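Local coordinates for DNA/RNA-binding protein Alba (PDB 4Z9E), which probably binds double-stranded DNA tightly and without sequence specificity, and is thought to help compact the archaeal chromosome, at residues N16-V21 / A48-H53; I32-R37 / S42-V47; E69-E74 / S78-I83. One frame throughout, in Å; residues are numbered along the deposited sequence.

Contact 1 (N16-V21 / A48-H53); sequences NYVLAV and AEITRH
Ile50 and Thr51 meet Val18 and Val21 where the two helices of the Alba fold pack on each other. The short segments cross at -56°, with 9.4 Å between their axes. Along 48-53, Glu49 and Arg52 lie on another side of their helix, joined by a salt bridge, and Glu49 also bonds to Tyr61 and to Thr68 of the second subunit. Ile50 is the first to touch: its CG2 lies 4.0 Å from Val18 CG2, and the two side chains lie nearly perpendicular. Phe55 touches both residues and extends this apolar patch.

Thr51 comes next, and its CA and that of Val18 are the nearest pair, 5.9 Å apart. Its OG1 stands beside its own backbone N (chi1 -71°). From there it bonds back to Val47 O one turn earlier, which satisfies this buried hydroxyl within its own helix. The valine methyls pack around this hydroxyl. Val18 and Thr51 pass alongside, running in contrary directions, with Val18 CG1 3.5 Å from Thr51 OG1. Val21 slants across the methyl branch: its CG1 lies 3.8 Å from Thr51 CG2.

Contact 2 (I32-R37 / S42-V47); sequences IIIKAR and SKAVDV
Ile34 lies over Ala44 and Val47, its two branches shared between them. The contact belongs to the alpha/beta core of the Alba fold, where helix 41-55 packs against a face of the mixed sheet. Strand 31-37 leads into this helix through a short connection, and the chain reverses on the way. The short segments are close to antiparallel, at 159°, with 7.9 Å between their axes.

Ile34 places CG2 anti to its backbone N and CG1 beside it (chi1 -58°). The CG2 branch comes within 3.9 Å of Ala44 CB. The other branch runs on to CD1, which lies 4.2 Å from Val47 CG1, one turn further along the helix. The two side chains meet here at a slant. Ala36, two residues after Ile34, points to the same side of the strand. It meets the helix at Ala44, where the CA atoms are 6.1 Å apart. With only methyl groups between them at this point, the strand backbone and the helix come close together.

All four touching residues are buried, and their side chains are wholly apolar. Other parts of the fold complete the core: Leu87 of strand 80-88 and Val9 touch Ile34, while Thr14 and Tyr17 of helix 14-25 touch Val47. Facing away from the strand, Ser42 uses OG to bond to Gly38 O of the second subunit. The tightest contact between the segments is methyl to methyl, with Ala36 CB 3.6 Å from Ala44 CB.

Contact 3 (E69-E74 / S78-I83); sequences ETLQGE and SNVSSI
Glu69 and Val80 form an antiparallel, hydrogen-bonded pair at the base of a beta hairpin. This is the long arm that joins the last two strands of the Alba fold; in the family such arms are associated with DNA binding. Both backbone bonds of the pair are made. Glu69 N gives a nearly straight bond to Val80 O (2.7 Å, 171°). Val80 N returns one to Glu69 O at 3.0 Å.

Beyond this pair a side chain takes over. Leu71 N donates to Asn79 OD1 at 3.0 Å, tilted 18° from the plane of the amide carbonyl. Asn79 CG sits beside its own backbone N (chi1 -67°), and the amide oxygen reaches the other side of the hairpin from there. Thr70 lies alongside Asn79, pointing the same way, and its CG2 packs against the same OD1. Further out, water 1 lies between the two sides, 2.8 Å from Gln72 O and 2.7 Å from Ser78 O. It can donate to either, but it has more acceptors near it than protons.

Glu69 OE2 comes 3.3 Å from Ser82 OG, but the carboxylate is held chiefly by Lys35, through a salt bridge from Lys35 NZ to OE2. Its OE1 has a long, weak ion pair with Arg37. Ser81 OG reaches Asp46 of the second subunit. Leu71 CG packs 4.2 Å from Val80 CG1.

Overall arrangement
From the N terminus, helix 14-25 opens the loop that contact 1 closes on helix 41-55. Contact 2 is nested inside this loop and joins strand 31-37 to the start of the same helix. The two touch, since Tyr17, Val18 and Val21 also pack on Val47, and their centres lie about 9 Å apart. Together they layer helix on helix and helix on sheet. Contact 3 follows in series and closes the hairpin between strands 60-69 and 80-88. It joins contact 2 through Lys35 and Glu69 and through neighbouring strands of the sheet. Contacts 1 and 3 lie on opposite sides of the chain's centre, their centres about 26 Å apart.

Contact 1 (N16-V21 / A48-H53)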
# COMPACT_ATOMS: atom_id res chain seq x y z
N ASN A 16 -9.92 16.19 -0.23
CA ASN A 16 -9.42 16.94 0.93
C ASN A 16 -7.96 16.68 1.18
O ASN A 16 -7.18 17.61 1.42
CB ASN A 16 -10.21 16.61 2.21
CG ASN A 16 -11.59 17.17 2.17
OD1 ASN A 16 -11.79 18.34 2.51
ND2 ASN A 16 -12.53 16.39 1.68
N TYR A 17 -7.59 15.41 1.12
CA TYR A 17 -6.22 15.04 1.40
C TYR A 17 -5.31 15.45 0.27
O TYR A 17 -4.17 15.85 0.50
CB TYR A 17 -6.15 13.56 1.75
CG TYR A 17 -7.01 13.20 2.95
CD1 TYR A 17 -6.68 13.65 4.23
CD2 TYR A 17 -8.15 12.41 2.80
CE1 TYR A 17 -7.49 13.33 5.33
CE2 TYR A 17 -8.95 12.08 3.90
CZ TYR A 17 -8.62 12.54 5.15
OH TYR A 17 -9.43 12.17 6.22
N VAL A 18 -5.81 15.39 -0.97
CA VAL A 18 -5.02 15.82 -2.11
C VAL A 18 -4.74 17.32 -1.98
O VAL A 18 -3.64 17.80 -2.26
CB VAL A 18 -5.73 15.51 -3.44
CG1 VAL A 18 -4.95 16.08 -4.63
CG2 VAL A 18 -5.92 14.01 -3.63
N LEU A 19 -5.75 18.05 -1.50
CA LEU A 19 -5.64 19.48 -1.28
C LEU A 19 -4.61 19.81 -0.21
O LEU A 19 -3.77 20.70 -0.40
CB LEU A 19 -7.01 20.06 -0.90
CG LEU A 19 -7.15 21.59 -0.81
CD1 LEU A 19 -6.74 22.30 -2.10
CD2 LEU A 19 -8.57 21.96 -0.43
N ALA A 20 -4.67 19.09 0.91
CA ALA A 20 -3.70 19.24 1.99
C ALA A 20 -2.27 19.07 1.50
O ALA A 20 -1.36 19.81 1.90
CB ALA A 20 -4.01 18.23 3.07
N VAL A 21 -2.07 18.10 0.61
CA VAL A 21 -0.76 17.81 0.02
C VAL A 21 -0.34 18.98 -0.86
O VAL A 21 0.77 19.49 -0.73
CB VAL A 21 -0.81 16.47 -0.79
CG1 VAL A 21 0.40 16.27 -1.68
CG2 VAL A 21 -0.98 15.28 0.13
N ALA A 48 -2.00 9.86 -3.14
CA ALA A 48 -0.70 10.08 -3.77
C ALA A 48 -0.74 9.93 -5.27
O ALA A 48 0.03 10.58 -5.97
CB ALA A 48 0.37 9.14 -3.19
N GLU A 49 -1.59 9.06 -5.78
CA GLU A 49 -1.60 8.85 -7.22
C GLU A 49 -2.35 9.96 -7.96
O GLU A 49 -1.93 10.40 -9.02
CB GLU A 49 -2.16 7.47 -7.56
CG GLU A 49 -1.12 6.39 -7.34
CD GLU A 49 -0.15 6.30 -8.51
OE1 GLU A 49 -0.63 6.10 -9.63
OE2 GLU A 49 1.07 6.45 -8.33
N ILE A 50 -3.43 10.44 -7.36
CA ILE A 50 -4.16 11.56 -7.94
C ILE A 50 -3.27 12.78 -7.96
O ILE A 50 -3.18 13.51 -8.97
CB ILE A 50 -5.43 11.87 -7.12
CG1 ILE A 50 -6.46 10.79 -7.36
CG2 ILE A 50 -6.02 13.20 -7.52
CD1 ILE A 50 -7.50 10.73 -6.26
N THR A 51 -2.59 12.99 -6.84
CA THR A 51 -1.72 14.13 -6.69
C THR A 51 -0.70 14.20 -7.82
O THR A 51 -0.51 15.23 -8.43
CB THR A 51 -0.98 14.08 -5.34
OG1 THR A 51 -1.90 14.34 -4.29
CG2 THR A 51 0.10 15.12 -5.28
N ARG A 52 -0.03 13.10 -8.10
CA ARG A 52 1.04 13.14 -9.11
C ARG A 52 0.55 13.02 -10.56
O ARG A 52 1.32 13.21 -11.49
CB ARG A 52 2.08 12.08 -8.81
CG ARG A 52 1.55 10.68 -8.94
CD ARG A 52 2.47 9.73 -8.21
NE ARG A 52 3.71 9.57 -8.96
CZ ARG A 52 3.89 8.66 -9.91
NH1 ARG A 52 2.91 7.81 -10.22
NH2 ARG A 52 5.06 8.61 -10.54
N HIS A 53 -0.72 12.71 -10.74
CA HIS A 53 -1.29 12.65 -12.07
C HIS A 53 -1.92 13.95 -12.47
O HIS A 53 -1.66 14.49 -13.54
CB HIS A 53 -2.27 11.49 -12.16
CG HIS A 53 -1.61 10.17 -12.45
ND1 HIS A 53 -0.49 9.76 -11.80
CD2 HIS A 53 -1.91 9.17 -13.37
CE1 HIS A 53 -0.11 8.56 -12.27
NE2 HIS A 53 -0.98 8.20 -13.23

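Contact 2 (I32-R37 / S42-V47)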
# COMPACT_ATOMS: atom_id res chain seq x y z
N ILE A 32 6.65 15.64 1.75
CA ILE A 32 5.37 15.38 2.40
C ILE A 32 5.22 13.89 2.70
O ILE A 32 5.63 13.04 1.88
CB ILE A 32 4.18 15.91 1.58
CG1 ILE A 32 4.05 17.42 1.77
CG2 ILE A 32 2.86 15.28 1.99
CD1 ILE A 32 4.90 18.22 0.81
N ILE A 33 4.69 13.60 3.89
CA ILE A 33 4.44 12.26 4.36
C ILE A 33 2.94 12.00 4.39
O ILE A 33 2.19 12.69 5.10
CB ILE A 33 4.91 12.08 5.82
CG1 ILE A 33 6.39 12.48 6.01
CG2 ILE A 33 4.57 10.68 6.32
CD1 ILE A 33 7.41 11.45 5.58
N ILE A 34 2.50 10.97 3.68
CA ILE A 34 1.13 10.53 3.80
C ILE A 34 1.11 9.22 4.59
O ILE A 34 1.89 8.30 4.30
CB ILE A 34 0.52 10.30 2.40
CG1 ILE A 34 0.60 11.58 1.58
CG2 ILE A 34 -0.90 9.78 2.52
CD1 ILE A 34 0.62 11.36 0.08
N LYS A 35 0.22 9.12 5.56
CA LYS A 35 0.17 8.00 6.49
C LYS A 35 -1.25 7.48 6.64
O LYS A 35 -2.17 8.27 6.80
CB LYS A 35 0.73 8.42 7.86
CG LYS A 35 0.81 7.31 8.90
CD LYS A 35 2.12 6.52 8.86
CE LYS A 35 1.92 5.02 9.14
NZ LYS A 35 1.02 4.73 10.30
N ALA A 36 -1.43 6.16 6.59
CA ALA A 36 -2.74 5.55 6.80
C ALA A 36 -2.62 4.14 7.39
O ALA A 36 -1.57 3.50 7.27
CB ALA A 36 -3.50 5.49 5.47
N ARG A 37 -3.71 3.64 7.96
CA ARG A 37 -3.78 2.35 8.61
C ARG A 37 -5.02 1.59 8.14
O ARG A 37 -6.07 2.18 7.88
CB ARG A 37 -3.93 2.51 10.13
CG ARG A 37 -2.86 3.30 10.85
CD ARG A 37 -2.93 2.89 12.32
NE ARG A 37 -2.88 4.02 13.23
CZ ARG A 37 -3.91 4.82 13.49
NH1 ARG A 37 -5.08 4.62 12.90
NH2 ARG A 37 -3.77 5.83 14.36
N SER A 42 -5.69 1.84 1.05
CA SER A 42 -6.15 2.05 -0.32
C SER A 42 -6.29 3.52 -0.66
O SER A 42 -5.87 3.99 -1.72
CB SER A 42 -7.49 1.36 -0.51
OG SER A 42 -7.28 -0.01 -0.77
N LYS A 43 -6.94 4.25 0.23
CA LYS A 43 -7.19 5.65 0.01
C LYS A 43 -5.89 6.47 0.02
O LYS A 43 -5.75 7.41 -0.75
CB LYS A 43 -8.20 6.16 1.03
CG LYS A 43 -8.63 7.60 0.82
CD LYS A 43 -9.42 8.14 2.00
CE LYS A 43 -10.89 7.85 1.89
NZ LYS A 43 -11.60 8.66 2.91
N ALA A 44 -4.95 6.14 0.90
CA ALA A 44 -3.67 6.85 0.91
C ALA A 44 -2.96 6.71 -0.44
O ALA A 44 -2.37 7.67 -0.93
CB ALA A 44 -2.77 6.36 2.04
N VAL A 45 -2.98 5.52 -1.02
CA VAL A 45 -2.40 5.29 -2.35
C VAL A 45 -3.10 6.14 -3.40
O VAL A 45 -2.43 6.83 -4.16
CB VAL A 45 -2.41 3.79 -2.77
CG1 VAL A 45 -1.83 3.62 -4.17
CG2 VAL A 45 -1.56 2.97 -1.80
N ASP A 46 -4.43 6.12 -3.42
CA ASP A 46 -5.22 7.05 -4.24
C ASP A 46 -4.78 8.52 -4.10
O ASP A 46 -4.56 9.21 -5.13
CB ASP A 46 -6.73 6.97 -3.93
CG ASP A 46 -7.36 5.62 -4.28
OD1 ASP A 46 -6.77 4.78 -5.02
OD2 ASP A 46 -8.49 5.39 -3.78
N VAL A 47 -4.67 9.01 -2.86
CA VAL A 47 -4.29 10.40 -2.61
C VAL A 47 -3.00 10.71 -3.32
O VAL A 47 -2.91 11.70 -4.03
CB VAL A 47 -4.17 10.73 -1.11
CG1 VAL A 47 -3.39 12.02 -0.89
CG2 VAL A 47 -5.54 10.81 -0.48

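Contact 3 (E69-E74 / S78-I83)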
# COMPACT_ATOMS: atom_id res chain seq x y z
N GLU A 69 1.16 -2.10 13.23
CA GLU A 69 1.05 -1.36 14.48
C GLU A 69 0.19 -2.15 15.45
O GLU A 69 -0.80 -2.76 15.06
CB GLU A 69 0.49 0.04 14.23
CG GLU A 69 1.46 0.93 13.45
CD GLU A 69 0.94 2.35 13.20
OE1 GLU A 69 0.02 2.83 13.93
OE2 GLU A 69 1.46 3.01 12.26
N THR A 70 0.61 -2.17 16.71
CA THR A 70 -0.05 -3.00 17.74
C THR A 70 -1.27 -2.30 18.30
O THR A 70 -1.25 -1.08 18.49
CB THR A 70 0.91 -3.38 18.90
OG1 THR A 70 2.23 -3.65 18.39
CG2 THR A 70 0.40 -4.63 19.67
N LEU A 71 -2.33 -3.07 18.55
CA LEU A 71 -3.58 -2.54 19.12
C LEU A 71 -3.93 -3.14 20.49
O LEU A 71 -3.68 -4.32 20.74
CB LEU A 71 -4.74 -2.72 18.14
CG LEU A 71 -4.62 -1.86 16.87
CD1 LEU A 71 -5.95 -1.88 16.12
CD2 LEU A 71 -4.16 -0.43 17.15
N GLN A 72 -4.50 -2.32 21.37
CA GLN A 72 -5.01 -2.83 22.66
C GLN A 72 -5.96 -3.99 22.35
O GLN A 72 -6.72 -3.95 21.38
CB GLN A 72 -5.67 -1.71 23.49
CG GLN A 72 -6.94 -1.07 22.90
CD GLN A 72 -6.69 0.11 21.95
OE1 GLN A 72 -5.67 0.19 21.23
NE2 GLN A 72 -7.65 1.04 21.92
N GLY A 73 -5.91 -5.05 23.14
CA GLY A 73 -6.62 -6.24 22.72
C GLY A 73 -7.44 -6.98 23.74
O GLY A 73 -7.30 -6.81 24.96
N GLU A 74 -8.36 -7.78 23.21
CA GLU A 74 -8.89 -8.94 23.93
C GLU A 74 -8.15 -10.05 23.18
O GLU A 74 -7.70 -9.84 22.05
CB GLU A 74 -10.42 -9.09 23.71
CG GLU A 74 -11.28 -7.86 24.04
CD GLU A 74 -11.55 -6.97 22.81
OE1 GLU A 74 -11.48 -7.48 21.66
OE2 GLU A 74 -11.84 -5.77 23.00
N SER A 78 -7.05 -8.07 16.69
CA SER A 78 -6.02 -7.86 15.67
C SER A 78 -5.17 -6.62 15.87
O SER A 78 -5.52 -5.69 16.62
CB SER A 78 -6.63 -7.79 14.26
OG SER A 78 -6.95 -9.07 13.77
N ASN A 79 -4.04 -6.64 15.18
CA ASN A 79 -3.21 -5.49 14.97
C ASN A 79 -3.53 -4.92 13.57
O ASN A 79 -4.47 -5.37 12.91
CB ASN A 79 -1.77 -5.95 15.02
CG ASN A 79 -1.36 -6.41 16.39
OD1 ASN A 79 -1.71 -5.78 17.41
ND2 ASN A 79 -0.60 -7.49 16.45
N VAL A 80 -2.74 -3.97 13.09
CA VAL A 80 -3.15 -3.29 11.89
C VAL A 80 -1.97 -2.91 11.03
O VAL A 80 -0.93 -2.52 11.57
CB VAL A 80 -4.04 -2.07 12.26
CG1 VAL A 80 -3.26 -0.96 12.99
CG2 VAL A 80 -4.86 -1.59 11.09
N SER A 81 -2.13 -3.08 9.71
CA SER A 81 -1.13 -2.66 8.72
C SER A 81 -1.10 -1.12 8.56
O SER A 81 -2.11 -0.43 8.73
CB SER A 81 -1.45 -3.29 7.36
OG SER A 81 -1.11 -4.67 7.30
N SER A 82 0.06 -0.59 8.23
CA SER A 82 0.19 0.83 8.04
C SER A 82 1.13 1.15 6.86
O SER A 82 2.03 0.35 6.52
CB SER A 82 0.67 1.50 9.33
OG SER A 82 2.06 1.70 9.30
N ILE A 83 0.90 2.30 6.24
CA ILE A 83 1.76 2.75 5.14
C ILE A 83 2.15 4.18 5.43
O ILE A 83 1.38 4.94 6.02
CB ILE A 83 1.10 2.59 3.75
CG1 ILE A 83 2.10 2.89 2.64
CG2 ILE A 83 -0.08 3.51 3.62
CD1 ILE A 83 1.61 2.54 1.24
O HOH W 1 -5.69 -5.50 19.33